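Long-range contacts in endo-beta-mannanase (Opitutaceae bacterium TAV5, PDB 7BOB), which hydrolyses beta-1,4-linked mannosides as an exo-acting glycoside hydrolase of family 5, probably releasing mannose from chain ends in the termite hindgut: residues A27-E32 and P323-Y329; V31-Q35 and F60-F66; T384-P390 and R444-V450. One frame throughout, in Å; residues are numbered along the deposited sequence.

Contact 1 (A27-E32 and P323-Y329); sequences ASCGVE and PAPLHPY
Two loops that follow the first and eighth strands of the (beta/alpha)8 barrel, strands 20-23 and 311-316, lie side by side here and interlock mainly by shape, burying 370 Å². The CA atoms come closest at C29 and A324 (5.1 Å), flanked by A27 with P323 (6.3 Å) and V31 with H327 (8.4 Å). At one end the P323 ring lies against A27, its CD 3.3 Å from A27 O. A324 CB then fills the hollow of the bend at 28-30, 3.5 Å from S28 O and 3.8 Å from C29 C. P325 centres an inverse gamma turn whose apex faces away, packing on K458 of a second subunit. Beyond it L326 (chi1 p, chi2 p) points back, CD2 3.8 Å from E32 CG. V31 (chi1 m) is the bump of the other loop: its CG2 lies in a hollow formed by L326 CD1 (4.2 Å), H327 O (3.6 Å) and CD of P328 (4.1 Å), which follows a cis peptide. G30, at phi/psi 44/-127, leaves the space that the Y329 ring (chi1 m) needs, since a CB there would clash with CE2. The tyrosine hydroxyl consequently reaches the backbone, with Y329 OH 3.3 Å from G30 CA.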
loop_
_atom_site.group_PDB
_atom_site.type_symbol
_atom_site.label_atom_id
_atom_site.label_comp_id
_atom_site.label_asym_id
_atom_site.label_seq_id
_atom_site.Cartn_x
_atom_site.Cartn_y
_atom_site.Cartn_z
ATOM N N ALA A 27 12.133 -39.179 -2.029
ATOM C CA ALA A 27 10.918 -39.122 -2.839
ATOM C C ALA A 27 9.663 -39.445 -2.029
ATOM O O ALA A 27 8.611 -38.815 -2.219
ATOM C CB ALA A 27 11.018 -40.099 -4.001
ATOM N N SER A 28 9.737 -40.461 -1.161
ATOM C CA SER A 28 8.520 -41.024 -0.587
ATOM C C SER A 28 7.914 -40.150 0.505
ATOM O O SER A 28 6.712 -40.260 0.763
ATOM C CB SER A 28 8.796 -42.413 -0.020
ATOM O OG SER A 28 9.676 -42.312 1.079
ATOM N N CYS A 29 8.702 -39.280 1.136
ATOM C CA CYS A 29 8.216 -38.528 2.286
ATOM C C CYS A 29 8.551 -37.044 2.265
ATOM O O CYS A 29 8.146 -36.339 3.193
ATOM C CB CYS A 29 8.788 -39.145 3.579
ATOM S SG CYS A 29 10.616 -39.319 3.549
ATOM N N GLY A 30 9.294 -36.550 1.266
ATOM C CA GLY A 30 9.710 -35.164 1.247
ATOM C C GLY A 30 10.201 -34.663 2.593
ATOM O O GLY A 30 11.041 -35.298 3.239
ATOM N N VAL A 31 9.626 -33.543 3.042
ATOM C CA VAL A 31 10.065 -32.839 4.239
ATOM C C VAL A 31 9.837 -33.609 5.528
ATOM O O VAL A 31 10.277 -33.146 6.585
ATOM C CB VAL A 31 9.330 -31.490 4.383
ATOM C CG1 VAL A 31 9.654 -30.582 3.231
ATOM C CG2 VAL A 31 7.810 -31.718 4.511
ATOM N N GLU A 32 9.113 -34.728 5.488
ATOM C CA GLU A 32 8.900 -35.545 6.678
ATOM C C GLU A 32 10.014 -36.574 6.889
ATOM O O GLU A 32 9.818 -37.519 7.655
ATOM C CB GLU A 32 7.533 -36.250 6.606
ATOM C CG GLU A 32 6.297 -35.283 6.585
ATOM C CD GLU A 32 6.298 -34.301 7.766
ATOM O OE1 GLU A 32 6.527 -34.772 8.900
ATOM O OE2 GLU A 32 6.076 -33.066 7.574
ATOM N N PRO A 323 6.573 -37.409 -4.779
ATOM C CA PRO A 323 5.124 -37.588 -4.894
ATOM C C PRO A 323 4.401 -37.699 -3.559
ATOM O O PRO A 323 3.195 -37.971 -3.551
ATOM C CB PRO A 323 5.004 -38.900 -5.684
ATOM C CG PRO A 323 6.246 -39.642 -5.357
ATOM C CD PRO A 323 7.320 -38.600 -5.228
ATOM N N ALA A 324 5.110 -37.500 -2.448
ATOM C CA ALA A 324 4.514 -37.504 -1.125
ATOM C C ALA A 324 3.279 -36.597 -1.103
ATOM O O ALA A 324 3.405 -35.381 -1.324
ATOM C CB ALA A 324 5.531 -37.038 -0.088
ATOM N N PRO A 325 2.088 -37.144 -0.883
ATOM C CA PRO A 325 0.869 -36.302 -0.830
ATOM C C PRO A 325 0.724 -35.601 0.518
ATOM O O PRO A 325 -0.117 -35.920 1.335
ATOM C CB PRO A 325 -0.244 -37.326 -1.084
ATOM C CG PRO A 325 0.292 -38.602 -0.454
ATOM C CD PRO A 325 1.801 -38.570 -0.633
ATOM N N LEU A 326 1.581 -34.623 0.797
ATOM C CA LEU A 326 1.497 -33.969 2.095
ATOM C C LEU A 326 2.045 -32.550 1.997
ATOM O O LEU A 326 2.713 -32.179 1.025
ATOM C CB LEU A 326 2.225 -34.774 3.170
ATOM C CG LEU A 326 3.662 -35.204 2.871
ATOM C CD1 LEU A 326 4.592 -34.039 3.124
ATOM C CD2 LEU A 326 4.063 -36.429 3.735
ATOM N N HIS A 327 1.748 -31.768 3.038
ATOM C CA HIS A 327 2.164 -30.372 3.132
ATOM C C HIS A 327 3.683 -30.273 3.002
ATOM O O HIS A 327 4.404 -30.972 3.714
ATOM C CB HIS A 327 1.687 -29.803 4.477
ATOM C CG HIS A 327 2.030 -28.358 4.706
ATOM N ND1 HIS A 327 1.469 -27.329 3.972
ATOM C CD2 HIS A 327 2.829 -27.767 5.630
ATOM C CE1 HIS A 327 1.922 -26.170 4.423
ATOM N NE2 HIS A 327 2.752 -26.407 5.424
ATOM N N PRO A 328 4.210 -29.398 2.136
ATOM C CA PRO A 328 3.519 -28.374 1.352
ATOM C C PRO A 328 3.384 -28.727 -0.139
ATOM O O PRO A 328 3.097 -27.838 -0.954
ATOM C CB PRO A 328 4.438 -27.173 1.530
ATOM C CG PRO A 328 5.834 -27.812 1.417
ATOM C CD PRO A 328 5.679 -29.242 2.035
ATOM N N TYR A 329 3.589 -30.001 -0.492
ATOM C CA TYR A 329 3.502 -30.436 -1.884
ATOM C C TYR A 329 2.074 -30.460 -2.413
ATOM O O TYR A 329 1.898 -30.569 -3.635
ATOM C CB TYR A 329 4.126 -31.825 -2.044
ATOM C CG TYR A 329 5.515 -31.901 -1.457
ATOM C CD1 TYR A 329 6.605 -31.319 -2.114
ATOM C CD2 TYR A 329 5.741 -32.527 -0.237
ATOM C CE1 TYR A 329 7.880 -31.363 -1.562
ATOM C CE2 TYR A 329 7.021 -32.574 0.317
ATOM C CZ TYR A 329 8.079 -31.989 -0.350
ATOM O OH TYR A 329 9.334 -32.020 0.201
#

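Contact 2 (V31-Q35 and F60-F66); sequences VEMWQ and FVRWPDF
The end of strand 56-62, the second strand of the (beta/alpha)8 barrel, and the helical turn 63-66 after it receive the start of helix 33-36 through a charged network laid beside an aromatic pair. The backbones stay apart, with W34 and D65 nearest (CA-CA 6.7 Å), so side chains bridge the 407 Å² interface. E32 is the N-cap of its helix and R62 that of the other. R62, extended at chi1 and chi2 (both t) and turned at chi3 (p), places its guanidinium between two carboxylates. Toward E32 (m, m) it makes a two-pronged salt bridge, NH1 to OE2 at 2.8 Å and NH2 to OE1 at 3.0 Å; toward D65 (chi1 m) it makes another, NE to OD2 at 2.7 Å and NH2 to OD1 at 2.9 Å. V31 O lies over the guanidinium face, 3.2 Å from R62 NH1, at an angle too poor for a hydrogen bond. D65 OD1 also accepts from Q35 (m, m), whose NE2 stands 2.8 Å away. W34 (chi1 m, chi2 109°) points into the gap, and its NE1 donates to F60 O at 2.7 Å. F66 directs its edge at the face of the W34 six-membered ring in a T-shaped stack, centroids 4.8 Å apart and planes at 77°; M77 and L81 of helix 75-89 also pack on W34. The donors joining helix 33-36 to strand 56-62 and its following turn are thus satisfied, while one arginine serving two acids leaves these three residues a formal surplus of negative charge.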
loop_
_atom_site.group_PDB
_atom_site.type_symbol
_atom_site.label_atom_id
_atom_site.label_comp_id
_atom_site.label_asym_id
_atom_site.label_seq_id
_atom_site.Cartn_x
_atom_site.Cartn_y
_atom_site.Cartn_z
ATOM N N VAL A 31 9.626 -33.543 3.042
ATOM C CA VAL A 31 10.065 -32.839 4.239
ATOM C C VAL A 31 9.837 -33.609 5.528
ATOM O O VAL A 31 10.277 -33.146 6.585
ATOM C CB VAL A 31 9.330 -31.490 4.383
ATOM C CG1 VAL A 31 9.654 -30.582 3.231
ATOM C CG2 VAL A 31 7.810 -31.718 4.511
ATOM N N GLU A 32 9.113 -34.728 5.488
ATOM C CA GLU A 32 8.900 -35.545 6.678
ATOM C C GLU A 32 10.014 -36.574 6.889
ATOM O O GLU A 32 9.818 -37.519 7.655
ATOM C CB GLU A 32 7.533 -36.250 6.606
ATOM C CG GLU A 32 6.297 -35.283 6.585
ATOM C CD GLU A 32 6.298 -34.301 7.766
ATOM O OE1 GLU A 32 6.527 -34.772 8.900
ATOM O OE2 GLU A 32 6.076 -33.066 7.574
ATOM N N MET A 33 11.175 -36.390 6.243
ATOM C CA MET A 33 12.232 -37.407 6.225
ATOM C C MET A 33 12.626 -37.876 7.623
ATOM O O MET A 33 12.803 -39.075 7.849
ATOM C CB MET A 33 13.469 -36.868 5.511
ATOM C CG MET A 33 14.653 -37.813 5.565
ATOM S SD MET A 33 16.151 -37.101 4.838
ATOM C CE MET A 33 16.513 -35.814 6.041
ATOM N N TRP A 34 12.815 -36.945 8.559
ATOM C CA TRP A 34 13.274 -37.316 9.890
ATOM C C TRP A 34 12.256 -38.176 10.623
ATOM O O TRP A 34 12.643 -39.042 11.427
ATOM C CB TRP A 34 13.607 -36.068 10.700
ATOM C CG TRP A 34 14.719 -35.284 10.072
ATOM C CD1 TRP A 34 14.616 -34.072 9.436
ATOM C CD2 TRP A 34 16.106 -35.661 9.993
ATOM N NE1 TRP A 34 15.853 -33.672 8.980
ATOM C CE2 TRP A 34 16.783 -34.625 9.308
ATOM C CE3 TRP A 34 16.841 -36.771 10.446
ATOM C CZ2 TRP A 34 18.164 -34.668 9.053
ATOM C CZ3 TRP A 34 18.210 -36.814 10.199
ATOM C CH2 TRP A 34 18.860 -35.769 9.508
ATOM N N GLN A 35 10.962 -37.974 10.351
ATOM C CA GLN A 35 9.921 -38.777 11.006
ATOM C C GLN A 35 9.728 -40.117 10.306
ATOM O O GLN A 35 9.594 -41.151 10.961
ATOM C CB GLN A 35 8.590 -38.015 11.023
ATOM C CG GLN A 35 8.619 -36.665 11.728
ATOM C CD GLN A 35 8.788 -36.809 13.242
ATOM O OE1 GLN A 35 8.499 -37.862 13.821
ATOM N NE2 GLN A 35 9.222 -35.730 13.890
ATOM N N PHE A 60 18.594 -30.914 5.328
ATOM C CA PHE A 60 17.990 -29.936 6.217
ATOM C C PHE A 60 17.639 -30.565 7.553
ATOM O O PHE A 60 16.891 -31.549 7.613
ATOM C CB PHE A 60 16.774 -29.327 5.527
ATOM C CG PHE A 60 17.081 -28.901 4.142
ATOM C CD1 PHE A 60 17.775 -27.727 3.912
ATOM C CD2 PHE A 60 16.786 -29.727 3.065
ATOM C CE1 PHE A 60 18.107 -27.332 2.608
ATOM C CE2 PHE A 60 17.116 -29.354 1.783
ATOM C CZ PHE A 60 17.785 -28.157 1.553
ATOM N N VAL A 61 18.194 -29.995 8.617
ATOM C CA VAL A 61 17.892 -30.415 9.980
ATOM C C VAL A 61 16.626 -29.669 10.384
ATOM O O VAL A 61 16.681 -28.505 10.794
ATOM C CB VAL A 61 19.084 -30.131 10.911
ATOM C CG1 VAL A 61 18.823 -30.629 12.321
ATOM C CG2 VAL A 61 20.354 -30.793 10.348
ATOM N N ARG A 62 15.468 -30.299 10.199
ATOM C CA ARG A 62 14.203 -29.611 10.442
ATOM C C ARG A 62 13.999 -29.456 11.950
ATOM O O ARG A 62 13.795 -30.448 12.668
ATOM C CB ARG A 62 13.045 -30.356 9.785
ATOM C CG ARG A 62 11.832 -29.468 9.581
ATOM C CD ARG A 62 10.720 -30.165 8.801
ATOM N NE ARG A 62 10.198 -31.331 9.511
ATOM C CZ ARG A 62 9.027 -31.896 9.240
ATOM N NH1 ARG A 62 8.253 -31.395 8.284
ATOM N NH2 ARG A 62 8.616 -32.942 9.932
ATOM N N TRP A 63 14.068 -28.203 12.416
ATOM C CA TRP A 63 14.069 -27.857 13.839
ATOM C C TRP A 63 12.937 -28.486 14.646
ATOM O O TRP A 63 13.223 -29.041 15.717
ATOM C CB TRP A 63 14.040 -26.331 13.987
ATOM C CG TRP A 63 14.420 -25.822 15.339
ATOM C CD1 TRP A 63 14.768 -26.563 16.431
ATOM C CD2 TRP A 63 14.505 -24.446 15.742
ATOM N NE1 TRP A 63 15.056 -25.734 17.492
ATOM C CE2 TRP A 63 14.900 -24.431 17.093
ATOM C CE3 TRP A 63 14.274 -23.228 15.091
ATOM C CZ2 TRP A 63 15.087 -23.247 17.805
ATOM C CZ3 TRP A 63 14.452 -22.054 15.802
ATOM C CH2 TRP A 63 14.858 -22.078 17.150
ATOM N N PRO A 64 11.660 -28.419 14.236
ATOM C CA PRO A 64 10.617 -29.088 15.039
ATOM C C PRO A 64 10.909 -30.555 15.275
ATOM O O PRO A 64 10.626 -31.067 16.369
ATOM C CB PRO A 64 9.347 -28.907 14.203
ATOM C CG PRO A 64 9.849 -28.543 12.796
ATOM C CD PRO A 64 11.083 -27.744 13.056
ATOM N N ASP A 65 11.476 -31.247 14.280
ATOM C CA ASP A 65 11.772 -32.663 14.458
ATOM C C ASP A 65 12.758 -32.868 15.595
ATOM O O ASP A 65 12.640 -33.828 16.368
ATOM C CB ASP A 65 12.340 -33.252 13.161
ATOM C CG ASP A 65 11.323 -33.315 12.031
ATOM O OD1 ASP A 65 10.151 -33.666 12.266
ATOM O OD2 ASP A 65 11.715 -33.040 10.883
ATOM N N PHE A 66 13.729 -31.966 15.724
ATOM C CA PHE A 66 14.865 -32.192 16.610
ATOM C C PHE A 66 14.678 -31.579 17.997
ATOM O O PHE A 66 15.345 -32.015 18.943
ATOM C CB PHE A 66 16.154 -31.643 15.978
ATOM C CG PHE A 66 16.748 -32.534 14.906
ATOM C CD1 PHE A 66 16.222 -32.541 13.614
ATOM C CD2 PHE A 66 17.841 -33.371 15.190
ATOM C CE1 PHE A 66 16.769 -33.362 12.612
ATOM C CE2 PHE A 66 18.391 -34.195 14.194
ATOM C CZ PHE A 66 17.855 -34.198 12.907
#

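Contact 3 (T384-P390 and R444-V450); sequences TVHLYWP and RIIITGV
Strands 385-389 and 444-448 are adjacent parallel strands in the mixed sheet of the C-terminal alpha/beta domain, with helix 406-422 on the face of V385, L387, I446 and T448. There V385 CG2 meets I446 CD1 at 3.7 Å (I446 chi1 m, chi2 t), and L387 (m, t) brings CD2 to 4.2 Å from I446 CB and 4.0 Å from T448 CG2; L420 of the helix packs on L387 and I446. The other face carries H386, I445, I447 and Y388. With chi1 t, Y388 places CB 3.8 Å from I447 CG1 and 4.1 Å from I445 CG2, while its CD1 lies 4.2 Å from V450 CG2, which also touches P390 CB at 4.3 Å. The contact buries 587 Å².

In register, H386 pairs with I445 (CA-CA 4.8 Å) and L387 with I446 (5.0 Å), and the short segment axes cross at -41°, approaching to 4.7 Å. H386 N donates to R444 O, I446 N to H386 O and Y388 N to I446 O, each at 2.9 Å; I445 CA adds a CA-H...O contact to H386 O at 3.3 Å. Past Y388 the strands diverge, and water 1 fills the gap, donating to Y388 O at 2.8 Å and accepting from T448 N at 2.7 Å. The Y388 hydroxyl is hydrogen-bonded to E456. At the opposite end, the R444 side chain (chi1 m, chi2 t, chi3 m) reaches across to the residue before the neighbouring strand and forms a salt bridge with E425; R444 NE and NH2 both donate hydrogen bonds to T384 O, at 2.9 and 3.2 Å.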
loop_
_atom_site.group_PDB
_atom_site.type_symbol
_atom_site.label_atom_id
_atom_site.label_comp_id
_atom_site.label_asym_id
_atom_site.label_seq_id
_atom_site.Cartn_x
_atom_site.Cartn_y
_atom_site.Cartn_z
ATOM N N THR A 384 34.531 -5.743 -19.968
ATOM C CA THR A 384 34.705 -4.557 -20.793
ATOM C C THR A 384 33.858 -3.368 -20.331
ATOM O O THR A 384 33.884 -2.320 -20.992
ATOM C CB THR A 384 34.383 -4.912 -22.249
ATOM O OG1 THR A 384 33.012 -5.303 -22.347
ATOM C CG2 THR A 384 35.245 -6.095 -22.717
ATOM N N VAL A 385 33.114 -3.500 -19.222
ATOM C CA VAL A 385 32.263 -2.447 -18.664
ATOM C C VAL A 385 31.720 -2.899 -17.306
ATOM O O VAL A 385 31.459 -4.093 -17.092
ATOM C CB VAL A 385 31.121 -2.086 -19.633
ATOM C CG1 VAL A 385 29.976 -3.114 -19.577
ATOM C CG2 VAL A 385 30.632 -0.701 -19.362
ATOM N N HIS A 386 31.561 -1.958 -16.372
ATOM C CA HIS A 386 31.141 -2.260 -15.003
ATOM C C HIS A 386 29.902 -1.448 -14.621
ATOM O O HIS A 386 29.874 -0.227 -14.800
ATOM C CB HIS A 386 32.273 -1.971 -14.005
ATOM C CG HIS A 386 33.393 -2.970 -14.047
ATOM N ND1 HIS A 386 34.299 -3.030 -15.083
ATOM C CD2 HIS A 386 33.751 -3.946 -13.175
ATOM C CE1 HIS A 386 35.165 -4.001 -14.848
ATOM N NE2 HIS A 386 34.856 -4.567 -13.696
ATOM N N LEU A 387 28.885 -2.125 -14.091
ATOM C CA LEU A 387 27.711 -1.447 -13.558
ATOM C C LEU A 387 27.991 -0.966 -12.137
ATOM O O LEU A 387 28.622 -1.672 -11.344
ATOM C CB LEU A 387 26.513 -2.391 -13.572
ATOM C CG LEU A 387 26.110 -2.956 -14.931
ATOM C CD1 LEU A 387 25.114 -4.102 -14.742
ATOM C CD2 LEU A 387 25.515 -1.850 -15.790
ATOM N N TYR A 388 27.526 0.242 -11.817
ATOM C CA TYR A 388 27.836 0.883 -10.540
ATOM C C TYR A 388 26.861 0.402 -9.462
ATOM O O TYR A 388 25.649 0.606 -9.583
ATOM C CB TYR A 388 27.780 2.403 -10.692
ATOM C CG TYR A 388 28.197 3.177 -9.461
ATOM C CD1 TYR A 388 27.241 3.738 -8.616
ATOM C CD2 TYR A 388 29.535 3.350 -9.140
ATOM C CE1 TYR A 388 27.606 4.448 -7.486
ATOM C CE2 TYR A 388 29.912 4.073 -8.018
ATOM C CZ TYR A 388 28.940 4.613 -7.196
ATOM O OH TYR A 388 29.285 5.325 -6.076
ATOM N N TRP A 389 27.397 -0.266 -8.421
ATOM C CA TRP A 389 26.640 -0.636 -7.224
ATOM C C TRP A 389 26.759 0.500 -6.215
ATOM O O TRP A 389 27.877 0.820 -5.793
ATOM C CB TRP A 389 27.177 -1.945 -6.642
ATOM C CG TRP A 389 26.476 -2.499 -5.405
ATOM C CD1 TRP A 389 26.599 -2.042 -4.121
ATOM C CD2 TRP A 389 25.571 -3.616 -5.342
ATOM N NE1 TRP A 389 25.847 -2.800 -3.279
ATOM C CE2 TRP A 389 25.210 -3.779 -3.990
ATOM C CE3 TRP A 389 25.049 -4.502 -6.291
ATOM C CZ2 TRP A 389 24.318 -4.771 -3.556
ATOM C CZ3 TRP A 389 24.168 -5.503 -5.853
ATOM C CH2 TRP A 389 23.810 -5.618 -4.499
ATOM N N PRO A 390 25.669 1.176 -5.850
ATOM C CA PRO A 390 25.801 2.416 -5.063
ATOM C C PRO A 390 26.303 2.155 -3.645
ATOM O O PRO A 390 26.104 1.075 -3.080
ATOM C CB PRO A 390 24.372 2.986 -5.051
ATOM C CG PRO A 390 23.475 1.802 -5.305
ATOM C CD PRO A 390 24.272 0.876 -6.211
ATOM N N ARG A 444 35.512 1.410 -17.692
ATOM C CA ARG A 444 34.226 1.969 -18.080
ATOM C C ARG A 444 33.184 1.626 -17.026
ATOM O O ARG A 444 33.065 0.462 -16.607
ATOM C CB ARG A 444 33.812 1.454 -19.458
ATOM C CG ARG A 444 34.987 1.429 -20.440
ATOM C CD ARG A 444 34.538 1.505 -21.871
ATOM N NE ARG A 444 34.045 0.220 -22.349
ATOM C CZ ARG A 444 33.366 0.067 -23.480
ATOM N NH1 ARG A 444 33.101 1.120 -24.242
ATOM N NH2 ARG A 444 32.945 -1.132 -23.851
ATOM N N ILE A 445 32.446 2.651 -16.590
ATOM C CA ILE A 445 31.471 2.543 -15.512
ATOM C C ILE A 445 30.149 3.113 -16.001
ATOM O O ILE A 445 30.107 4.237 -16.519
ATOM C CB ILE A 445 31.926 3.278 -14.236
ATOM C CG1 ILE A 445 33.057 2.500 -13.541
ATOM C CG2 ILE A 445 30.746 3.445 -13.290
ATOM C CD1 ILE A 445 33.621 3.198 -12.316
ATOM N N ILE A 446 29.079 2.340 -15.841
ATOM C CA ILE A 446 27.736 2.775 -16.192
ATOM C C ILE A 446 26.940 2.923 -14.907
ATOM O O ILE A 446 26.865 1.983 -14.104
ATOM C CB ILE A 446 27.043 1.796 -17.150
ATOM C CG1 ILE A 446 27.845 1.654 -18.437
ATOM C CG2 ILE A 446 25.645 2.305 -17.490
ATOM C CD1 ILE A 446 27.203 0.700 -19.408
ATOM N N ILE A 447 26.367 4.101 -14.704
ATOM C CA ILE A 447 25.482 4.348 -13.577
ATOM C C ILE A 447 24.052 4.300 -14.103
ATOM O O ILE A 447 23.666 5.103 -14.967
ATOM C CB ILE A 447 25.798 5.689 -12.901
ATOM C CG1 ILE A 447 27.253 5.722 -12.417
ATOM C CG2 ILE A 447 24.816 5.956 -11.785
ATOM C CD1 ILE A 447 27.657 7.035 -11.739
ATOM N N THR A 448 23.271 3.351 -13.598
ATOM C CA THR A 448 21.931 3.081 -14.127
ATOM C C THR A 448 20.851 3.815 -13.328
ATOM O O THR A 448 19.980 3.197 -12.724
ATOM C CB THR A 448 21.666 1.576 -14.125
ATOM O OG1 THR A 448 21.755 1.073 -12.774
ATOM C CG2 THR A 448 22.676 0.863 -15.023
ATOM N N GLY A 449 20.890 5.144 -13.355
ATOM C CA GLY A 449 19.909 5.925 -12.626
ATOM C C GLY A 449 19.779 5.530 -11.169
ATOM O O GLY A 449 18.676 5.232 -10.700
ATOM N N VAL A 450 20.894 5.465 -10.449
ATOM C CA VAL A 450 20.845 5.263 -9.011
ATOM C C VAL A 450 21.349 6.534 -8.355
ATOM O O VAL A 450 22.012 7.374 -8.979
ATOM C CB VAL A 450 21.653 4.041 -8.546
ATOM C CG1 VAL A 450 20.995 2.764 -9.058
ATOM C CG2 VAL A 450 23.102 4.130 -9.017
HETATM O O HOH W 1 24.163 1.472 -11.803
#

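Contacts 1 and 2 are neighbours in the (beta/alpha)8 barrel, with centres 12 Å apart, and start from the same stretch of chain after strand 20-23. They share V31 and E32: contact 2 ties this stretch to the next strand, 56-62, while contact 1 joins it to the loop after the last barrel strand, 311-316, where the barrel closes between its first and last strands. Contact 3 opens later, beyond helix 352-364, in the separate mixed sheet. Its centre is about 45 Å from that of contact 1 and 44 Å from that of contact 2, across the chain's centre. Two contacts thus lie in the barrel and one in the C-terminal alpha/beta domain, and contact 1 alone reaches another subunit of the trimer.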